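Protease 2A (Rhinovirus C, PDB 5X45) is a viral cysteine-type protease of the chymotrypsin-like superfamily that probably cuts the rhinovirus polyprotein and carries a structural zinc ion. Local coordinates at residues 114-122 with 130-138; 53-61 with 69-77. All coordinates share one frame; numbering follows the deposited sequence.

Overall arrangement
Both interactions are antiparallel beta hairpins of the same six-stranded barrel, and their centres lie about 9 Å apart. Interaction 1 (114-122 with 130-138) is a buried contact about 5 Å from the centre of the chain, with apolar side chains inside and a salt-bridged turn at one end. Interaction 2 (53-61 with 69-77) lies about 11 Å from that centre and is only partly buried; backbone bonding carries most of it, with aromatic and valine packing on one face and mostly exposed residues on the other. The chain leading into each first strand meets the other at the zinc ion, through His115 and through Cys53 and Cys55, and Arg135 NH1 bonds Cys55 O directly.

Interaction 1: residues 114-122 with 130-138; sequences KHGVIGMIT and AFTDLRPYS. With ZN (zinc ion), chain E.
The side chains of Ile121 and Phe131 meet where the two strands run close together: Ile121 CG1 meets Phe131 CE2 obliquely at 3.5 Å. Separate from this pair, on the face that carries Met120 and Thr132, the bent end of the methionine brings Met120 CE to 3.9 Å from Leu134 CD2, the two side chains crossing at roughly a right angle. Leu134 also settles on the backbone of Gly119, with Leu134 CG 3.8 Å from Gly119 CA. Further along, the methyl CG2 of Thr132, turned anti to its own carbonyl carbon (OG1 at chi1 70°), packs on CB and CG2 of Thr122, whose OG1 turns to Gln92 OE1.

Between these apolar contacts the backbones form an antiparallel ladder. Met120 and Thr132 exchange both N-H...O bonds, Thr122 N donates to Ala130 O, and Leu134 N reaches Ile118 O at 2.8 Å. Ile118 and Gly119 together face Leu111 of strand 110-113 in a classic beta bulge.

At the polar edge the chain leaves the strand through an Asx turn in which Asp133 OD1 accepts from Arg135 N. The guanidinium turns back side-on against the same carboxylate, which lies at its edge: Arg135 NE meets the syn lone pair of Asp133 OD1 at 2.8 Å, while Arg135 NH2 bonds Asp133 OD2 from above the carboxylate plane, completing a salt bridge. Two bonds thus fix the rotation of the guanidinium, and Ile118 CB lies over one face of the Arg135 guanidinium, toward its rim, 4.0 Å above the plane. The remaining NH1 donates to Cys55 O, near the zinc ion that His115 binds through ND1. A hairpin of this kind belongs to the C-terminal beta barrel of chymotrypsin-like picornaviral 2A proteases, here joined to their zinc site.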
loop_
_atom_site.group_PDB
_atom_site.type_symbol
_atom_site.label_atom_id
_atom_site.label_comp_id
_atom_site.label_asym_id
_atom_site.label_seq_id
_atom_site.Cartn_x
_atom_site.Cartn_y
_atom_site.Cartn_z
ATOM N N LYS A 114 -13.457 6.764 2.994
ATOM C CA LYS A 114 -14.611 7.211 2.237
ATOM C C LYS A 114 -14.188 7.985 0.980
ATOM O O LYS A 114 -14.822 7.881 -0.065
ATOM C CB LYS A 114 -15.510 8.069 3.127
ATOM C CG LYS A 114 -16.504 8.920 2.368
ATOM C CD LYS A 114 -16.904 10.151 3.169
ATOM C CE LYS A 114 -17.765 11.067 2.327
ATOM N NZ LYS A 114 -18.909 10.317 1.729
ATOM N N HIS A 115 -13.103 8.746 1.082
ATOM C CA HIS A 115 -12.680 9.641 0.005
ATOM C C HIS A 115 -11.799 8.996 -1.080
ATOM O O HIS A 115 -11.621 9.567 -2.155
ATOM C CB HIS A 115 -11.966 10.845 0.611
ATOM C CG HIS A 115 -12.797 11.577 1.615
ATOM N ND1 HIS A 115 -12.479 11.627 2.956
ATOM C CD2 HIS A 115 -13.951 12.271 1.476
ATOM C CE1 HIS A 115 -13.395 12.329 3.597
ATOM N NE2 HIS A 115 -14.299 12.732 2.724
ATOM N N GLY A 116 -11.265 7.810 -0.813
ATOM C CA GLY A 116 -10.475 7.114 -1.811
ATOM C C GLY A 116 -9.435 6.176 -1.237
ATOM O O GLY A 116 -9.527 5.744 -0.090
ATOM N N VAL A 117 -8.450 5.842 -2.055
ATOM C CA VAL A 117 -7.388 4.939 -1.651
ATOM C C VAL A 117 -6.280 5.703 -0.926
ATOM O O VAL A 117 -5.726 6.658 -1.467
ATOM C CB VAL A 117 -6.793 4.210 -2.861
ATOM C CG1 VAL A 117 -5.842 3.109 -2.395
ATOM C CG2 VAL A 117 -7.910 3.620 -3.719
ATOM N N ILE A 118 -5.950 5.289 0.291
ATOM C CA ILE A 118 -4.924 5.995 1.045
ATOM C C ILE A 118 -3.701 5.120 1.311
ATOM O O ILE A 118 -2.686 5.616 1.790
ATOM C CB ILE A 118 -5.455 6.507 2.412
ATOM C CG1 ILE A 118 -5.926 5.339 3.277
ATOM C CG2 ILE A 118 -6.561 7.530 2.223
ATOM C CD1 ILE A 118 -6.389 5.754 4.649
ATOM N N GLY A 119 -3.785 3.832 0.993
ATOM C CA GLY A 119 -2.704 2.922 1.323
ATOM C C GLY A 119 -2.692 1.580 0.621
ATOM O O GLY A 119 -3.639 1.212 -0.071
ATOM N N MET A 120 -1.588 0.860 0.796
ATOM C CA MET A 120 -1.410 -0.483 0.244
ATOM C C MET A 120 -0.718 -1.359 1.272
ATOM O O MET A 120 0.215 -0.911 1.939
ATOM C CB MET A 120 -0.561 -0.460 -1.025
ATOM C CG MET A 120 -1.297 -0.205 -2.318
ATOM S SD MET A 120 -0.186 -0.429 -3.745
ATOM C CE MET A 120 1.132 0.718 -3.335
ATOM N N ILE A 121 -1.159 -2.600 1.407
ATOM C CA ILE A 121 -0.473 -3.520 2.306
ATOM C C ILE A 121 0.976 -3.672 1.867
ATOM O O ILE A 121 1.251 -3.892 0.688
ATOM C CB ILE A 121 -1.125 -4.898 2.335
ATOM C CG1 ILE A 121 -2.551 -4.797 2.878
ATOM C CG2 ILE A 121 -0.255 -5.861 3.145
ATOM C CD1 ILE A 121 -3.253 -6.123 2.970
ATOM N N THR A 122 1.900 -3.539 2.813
ATOM C CA THR A 122 3.320 -3.630 2.505
ATOM C C THR A 122 4.013 -4.680 3.369
ATOM O O THR A 122 5.081 -5.187 3.024
ATOM C CB THR A 122 3.997 -2.275 2.702
ATOM O OG1 THR A 122 5.326 -2.316 2.178
ATOM C CG2 THR A 122 4.021 -1.896 4.175
ATOM N N ALA A 130 0.260 -3.832 8.036
ATOM C CA ALA A 130 0.933 -2.552 7.843
ATOM C C ALA A 130 0.709 -2.045 6.429
ATOM O O ALA A 130 0.922 -2.766 5.452
ATOM C CB ALA A 130 2.424 -2.688 8.115
ATOM N N PHE A 131 0.291 -0.795 6.324
ATOM C CA PHE A 131 0.066 -0.195 5.025
ATOM C C PHE A 131 1.072 0.930 4.814
ATOM O O PHE A 131 1.386 1.658 5.760
ATOM C CB PHE A 131 -1.363 0.362 4.912
ATOM C CG PHE A 131 -2.445 -0.602 5.335
ATOM C CD1 PHE A 131 -2.835 -0.693 6.670
ATOM C CD2 PHE A 131 -3.097 -1.395 4.392
ATOM C CE1 PHE A 131 -3.847 -1.568 7.058
ATOM C CE2 PHE A 131 -4.109 -2.270 4.772
ATOM C CZ PHE A 131 -4.485 -2.358 6.112
ATOM N N THR A 132 1.583 1.079 3.594
ATOM C CA THR A 132 2.241 2.332 3.258
ATOM C C THR A 132 1.162 3.363 2.973
ATOM O O THR A 132 0.230 3.116 2.215
ATOM C CB THR A 132 3.195 2.248 2.049
ATOM O OG1 THR A 132 2.447 2.064 0.845
ATOM C CG2 THR A 132 4.136 1.126 2.212
ATOM N N ASP A 133 1.291 4.507 3.620
ATOM C CA ASP A 133 0.418 5.629 3.390
ATOM C C ASP A 133 0.845 6.266 2.067
ATOM O O ASP A 133 1.990 6.694 1.921
ATOM C CB ASP A 133 0.518 6.618 4.561
ATOM C CG ASP A 133 -0.528 7.730 4.503
ATOM O OD1 ASP A 133 -1.113 7.985 3.420
ATOM O OD2 ASP A 133 -0.768 8.351 5.564
ATOM N N LEU A 134 -0.074 6.319 1.106
ATOM C CA LEU A 134 0.239 6.809 -0.232
ATOM C C LEU A 134 0.171 8.330 -0.309
ATOM O O LEU A 134 0.717 8.933 -1.233
ATOM C CB LEU A 134 -0.717 6.211 -1.263
ATOM C CG LEU A 134 -0.630 4.697 -1.387
ATOM C CD1 LEU A 134 -1.706 4.219 -2.339
ATOM C CD2 LEU A 134 0.751 4.245 -1.825
ATOM N N ARG A 135 -0.515 8.943 0.651
ATOM C CA ARG A 135 -0.730 10.390 0.636
ATOM C C ARG A 135 0.563 11.228 0.612
ATOM O O ARG A 135 0.645 12.194 -0.154
ATOM C CB ARG A 135 -1.624 10.798 1.812
ATOM C CG ARG A 135 -3.057 10.304 1.647
ATOM C CD ARG A 135 -3.873 10.481 2.913
ATOM N NE ARG A 135 -3.384 9.606 3.973
ATOM C CZ ARG A 135 -4.051 9.329 5.087
ATOM N NH1 ARG A 135 -5.260 9.841 5.283
ATOM N NH2 ARG A 135 -3.516 8.519 5.995
ATOM N N PRO A 136 1.578 10.862 1.422
ATOM C CA PRO A 136 2.849 11.594 1.294
ATOM C C PRO A 136 3.444 11.568 -0.117
ATOM O O PRO A 136 4.130 12.517 -0.494
ATOM C CB PRO A 136 3.782 10.850 2.256
ATOM C CG PRO A 136 2.881 10.247 3.266
ATOM C CD PRO A 136 1.626 9.881 2.527
ATOM N N TYR A 137 3.196 10.503 -0.876
ATOM C CA TYR A 137 3.847 10.328 -2.173
ATOM C C TYR A 137 3.002 10.699 -3.392
ATOM O O TYR A 137 3.477 10.564 -4.516
ATOM C CB TYR A 137 4.314 8.876 -2.318
ATOM C CG TYR A 137 5.132 8.387 -1.144
ATOM C CD1 TYR A 137 4.512 7.858 -0.017
ATOM C CD2 TYR A 137 6.519 8.459 -1.154
ATOM C CE1 TYR A 137 5.248 7.413 1.069
ATOM C CE2 TYR A 137 7.262 8.011 -0.074
ATOM C CZ TYR A 137 6.623 7.490 1.037
ATOM O OH TYR A 137 7.356 7.043 2.123
ATOM N N SER A 138 1.773 11.168 -3.194
ATOM C CA SER A 138 0.929 11.516 -4.338
ATOM C C SER A 138 1.143 12.957 -4.796
ATOM O O SER A 138 1.347 13.854 -3.979
ATOM C CB SER A 138 -0.545 11.295 -4.006
ATOM O OG SER A 138 -1.126 12.474 -3.478
HETATM ZN ZN ZN E . -10.712 10.185 3.938
#

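Interaction 2: residues 53-61 with 69-77; sequences CDCTAGCYY and FPVECVSHD. With ZN (zinc ion), chain E.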
loop_
_atom_site.group_PDB
_atom_site.type_symbol
_atom_site.label_atom_id
_atom_site.label_comp_id
_atom_site.label_asym_id
_atom_site.label_seq_id
_atom_site.Cartn_x
_atom_site.Cartn_y
_atom_site.Cartn_z
ATOM N N CYS A 53 -7.113 13.703 2.505
ATOM C CA CYS A 53 -7.731 13.700 3.792
ATOM C C CYS A 53 -6.730 13.310 4.867
ATOM O O CYS A 53 -5.543 13.163 4.634
ATOM C CB CYS A 53 -9.018 12.839 3.804
ATOM S SG CYS A 53 -8.985 11.031 3.664
ATOM N N ASP A 54 -7.263 13.181 6.055
ATOM C CA ASP A 54 -6.537 12.855 7.282
ATOM C C ASP A 54 -6.939 11.495 7.872
ATOM O O ASP A 54 -6.404 11.081 8.904
ATOM C CB ASP A 54 -6.750 13.971 8.315
ATOM C CG ASP A 54 -8.217 14.144 8.706
ATOM O OD1 ASP A 54 -9.095 14.068 7.815
ATOM O OD2 ASP A 54 -8.486 14.400 9.901
ATOM N N CYS A 55 -7.886 10.817 7.225
ATOM C CA CYS A 55 -8.426 9.548 7.727
ATOM C C CYS A 55 -7.374 8.479 8.042
ATOM O O CYS A 55 -6.327 8.397 7.394
ATOM C CB CYS A 55 -9.428 8.970 6.728
ATOM S SG CYS A 55 -10.933 9.938 6.563
ATOM N N THR A 56 -7.666 7.676 9.063
ATOM C CA THR A 56 -6.820 6.549 9.444
ATOM C C THR A 56 -7.647 5.268 9.562
ATOM O O THR A 56 -7.113 4.193 9.824
ATOM C CB THR A 56 -6.098 6.808 10.787
ATOM O OG1 THR A 56 -7.044 7.280 11.758
ATOM C CG2 THR A 56 -4.979 7.836 10.613
ATOM N N ALA A 57 -8.960 5.401 9.400
ATOM C CA ALA A 57 -9.866 4.257 9.455
ATOM C C ALA A 57 -10.562 4.034 8.114
ATOM O O ALA A 57 -10.931 4.987 7.423
ATOM C CB ALA A 57 -10.900 4.447 10.563
ATOM N N GLY A 58 -10.758 2.770 7.763
ATOM C CA GLY A 58 -11.426 2.427 6.527
ATOM C C GLY A 58 -11.554 0.931 6.344
ATOM O O GLY A 58 -11.818 0.188 7.291
ATOM N N CYS A 59 -11.370 0.485 5.112
ATOM C CA CYS A 59 -11.484 -0.925 4.795
ATOM C C CYS A 59 -10.380 -1.343 3.843
ATOM O O CYS A 59 -9.861 -0.523 3.086
ATOM C CB CYS A 59 -12.847 -1.229 4.189
ATOM S SG CYS A 59 -13.229 -0.164 2.800
ATOM N N TYR A 60 -9.992 -2.611 3.891
ATOM C CA TYR A 60 -8.930 -3.059 3.011
ATOM C C TYR A 60 -9.196 -4.440 2.419
ATOM O O TYR A 60 -9.913 -5.256 2.995
ATOM C CB TYR A 60 -7.584 -3.046 3.747
ATOM C CG TYR A 60 -7.371 -4.184 4.715
ATOM C CD1 TYR A 60 -7.884 -4.133 6.004
ATOM C CD2 TYR A 60 -6.649 -5.320 4.337
ATOM C CE1 TYR A 60 -7.676 -5.176 6.894
ATOM C CE2 TYR A 60 -6.439 -6.365 5.218
ATOM C CZ TYR A 60 -6.953 -6.289 6.495
ATOM O OH TYR A 60 -6.747 -7.326 7.376
ATOM N N TYR A 61 -8.595 -4.692 1.263
ATOM C CA TYR A 61 -8.700 -5.985 0.613
ATOM C C TYR A 61 -7.648 -6.958 1.150
ATOM O O TYR A 61 -6.462 -6.639 1.194
ATOM C CB TYR A 61 -8.552 -5.821 -0.900
ATOM C CG TYR A 61 -8.539 -7.129 -1.633
ATOM C CD1 TYR A 61 -9.674 -7.929 -1.684
ATOM C CD2 TYR A 61 -7.386 -7.580 -2.261
ATOM C CE1 TYR A 61 -9.663 -9.143 -2.352
ATOM C CE2 TYR A 61 -7.366 -8.794 -2.930
ATOM C CZ TYR A 61 -8.507 -9.567 -2.969
ATOM O OH TYR A 61 -8.495 -10.767 -3.628
ATOM N N PHE A 69 -12.101 -6.096 4.660
ATOM C CA PHE A 69 -12.243 -5.959 6.114
ATOM C C PHE A 69 -12.307 -4.503 6.526
ATOM O O PHE A 69 -11.531 -3.698 6.032
ATOM C CB PHE A 69 -11.073 -6.595 6.861
ATOM C CG PHE A 69 -11.081 -8.086 6.858
ATOM C CD1 PHE A 69 -11.859 -8.790 7.770
ATOM C CD2 PHE A 69 -10.281 -8.794 5.968
ATOM C CE1 PHE A 69 -11.847 -10.183 7.781
ATOM C CE2 PHE A 69 -10.272 -10.179 5.967
ATOM C CZ PHE A 69 -11.055 -10.875 6.872
ATOM N N PRO A 70 -13.184 -4.169 7.479
ATOM C CA PRO A 70 -13.059 -2.861 8.134
ATOM C C PRO A 70 -11.754 -2.826 8.902
ATOM O O PRO A 70 -11.283 -3.895 9.288
ATOM C CB PRO A 70 -14.264 -2.815 9.077
ATOM C CG PRO A 70 -15.246 -3.770 8.470
ATOM C CD PRO A 70 -14.403 -4.880 7.896
ATOM N N VAL A 71 -11.162 -1.651 9.096
ATOM C CA VAL A 71 -9.897 -1.571 9.829
ATOM C C VAL A 71 -9.695 -0.169 10.392
ATOM O O VAL A 71 -10.115 0.816 9.777
ATOM C CB VAL A 71 -8.699 -1.972 8.912
ATOM C CG1 VAL A 71 -8.490 -0.948 7.807
ATOM C CG2 VAL A 71 -7.429 -2.176 9.715
ATOM N N GLU A 72 -9.103 -0.085 11.584
ATOM C CA GLU A 72 -8.745 1.201 12.194
ATOM C C GLU A 72 -7.228 1.276 12.355
ATOM O O GLU A 72 -6.634 0.394 12.967
ATOM C CB GLU A 72 -9.427 1.366 13.554
ATOM C CG GLU A 72 -10.932 1.160 13.514
ATOM C CD GLU A 72 -11.309 -0.318 13.621
ATOM O OE1 GLU A 72 -10.398 -1.150 13.823
ATOM O OE2 GLU A 72 -12.505 -0.654 13.482
ATOM N N CYS A 73 -6.583 2.304 11.816
ATOM C CA CYS A 73 -5.119 2.329 11.889
ATOM C C CYS A 73 -4.526 3.447 12.735
ATOM O O CYS A 73 -5.150 4.474 12.976
ATOM C CB CYS A 73 -4.522 2.431 10.487
ATOM S SG CYS A 73 -5.013 1.105 9.415
ATOM N N VAL A 74 -3.293 3.219 13.161
ATOM C CA VAL A 74 -2.470 4.230 13.797
ATOM C C VAL A 74 -1.257 4.525 12.907
ATOM O O VAL A 74 -0.711 3.614 12.281
ATOM C CB VAL A 74 -1.988 3.787 15.180
ATOM C CG1 VAL A 74 -1.389 4.976 15.898
ATOM C CG2 VAL A 74 -3.147 3.267 15.987
ATOM N N SER A 75 -0.869 5.795 12.819
ATOM C CA SER A 75 0.341 6.193 12.097
ATOM C C SER A 75 1.655 5.939 12.841
ATOM O O SER A 75 1.768 6.180 14.044
ATOM C CB SER A 75 0.276 7.678 11.745
ATOM O OG SER A 75 -0.718 7.930 10.772
ATOM N N HIS A 76 2.649 5.465 12.098
ATOM C CA HIS A 76 4.016 5.343 12.587
ATOM C C HIS A 76 4.936 6.016 11.579
ATOM O O HIS A 76 4.883 5.712 10.389
ATOM C CB HIS A 76 4.440 3.886 12.769
ATOM C CG HIS A 76 3.863 3.233 13.971
ATOM N ND1 HIS A 76 2.611 2.651 13.983
ATOM C CD2 HIS A 76 4.341 3.104 15.236
ATOM C CE1 HIS A 76 2.358 2.164 15.183
ATOM N NE2 HIS A 76 3.397 2.434 15.963
ATOM N N ASP A 77 5.784 6.914 12.054
ATOM C CA ASP A 77 6.773 7.556 11.196
ATOM C C ASP A 77 7.693 6.519 10.558
ATOM O O ASP A 77 8.017 6.612 9.382
ATOM C CB ASP A 77 7.597 8.573 11.985
ATOM C CG ASP A 77 6.906 9.927 12.093
ATOM O OD1 ASP A 77 5.828 10.103 11.481
ATOM O OD2 ASP A 77 7.443 10.820 12.790
HETATM ZN ZN ZN E . -10.712 10.185 3.938
#
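Tyr60 leans across the hairpin onto Phe69 and Val71, with Tyr60 CE1 3.7 Å from Phe69 CB and Tyr60 CD1 3.7 Å from Val71 CG1. The tyrosine CG lies between its backbone N and carbonyl carbon (chi1 76°), which carries the ring over the neighbouring strand. The two aromatic rings meet obliquely, their planes at 32°, and the valine crosses the tyrosine at about a right angle.

Beneath them, paired backbone bonds set the register. Gly58 and Val71 exchange N-H...O bonds, Val71 N reaching Gly58 O at 2.7 Å, and Tyr60 and Phe69 do the same two pairs on, past the non-hydrogen-bonded pair of Cys59 and Pro70. Cys73 N adds a bond to Thr56 O at 2.8 Å, while Thr56 CB lies against Cys73 O. Ala57, Cys59, Pro70 and Glu72 occupy the other face.

An outer shell positions these groups. Tyr60 OH is hydrogen-bonded to His101 O, and its ring packs edge-to-face with Phe131; Val71 touches Leu111, and Arg67 makes a cation-pi contact with Phe69. Ahead of the strand, Cys53 SG and Cys55 SG bind the zinc ion, with Cys113 and His115 completing its ligands. This three-cysteine, one-histidine site beside a barrel hairpin is characteristic of the enterovirus 2A proteases.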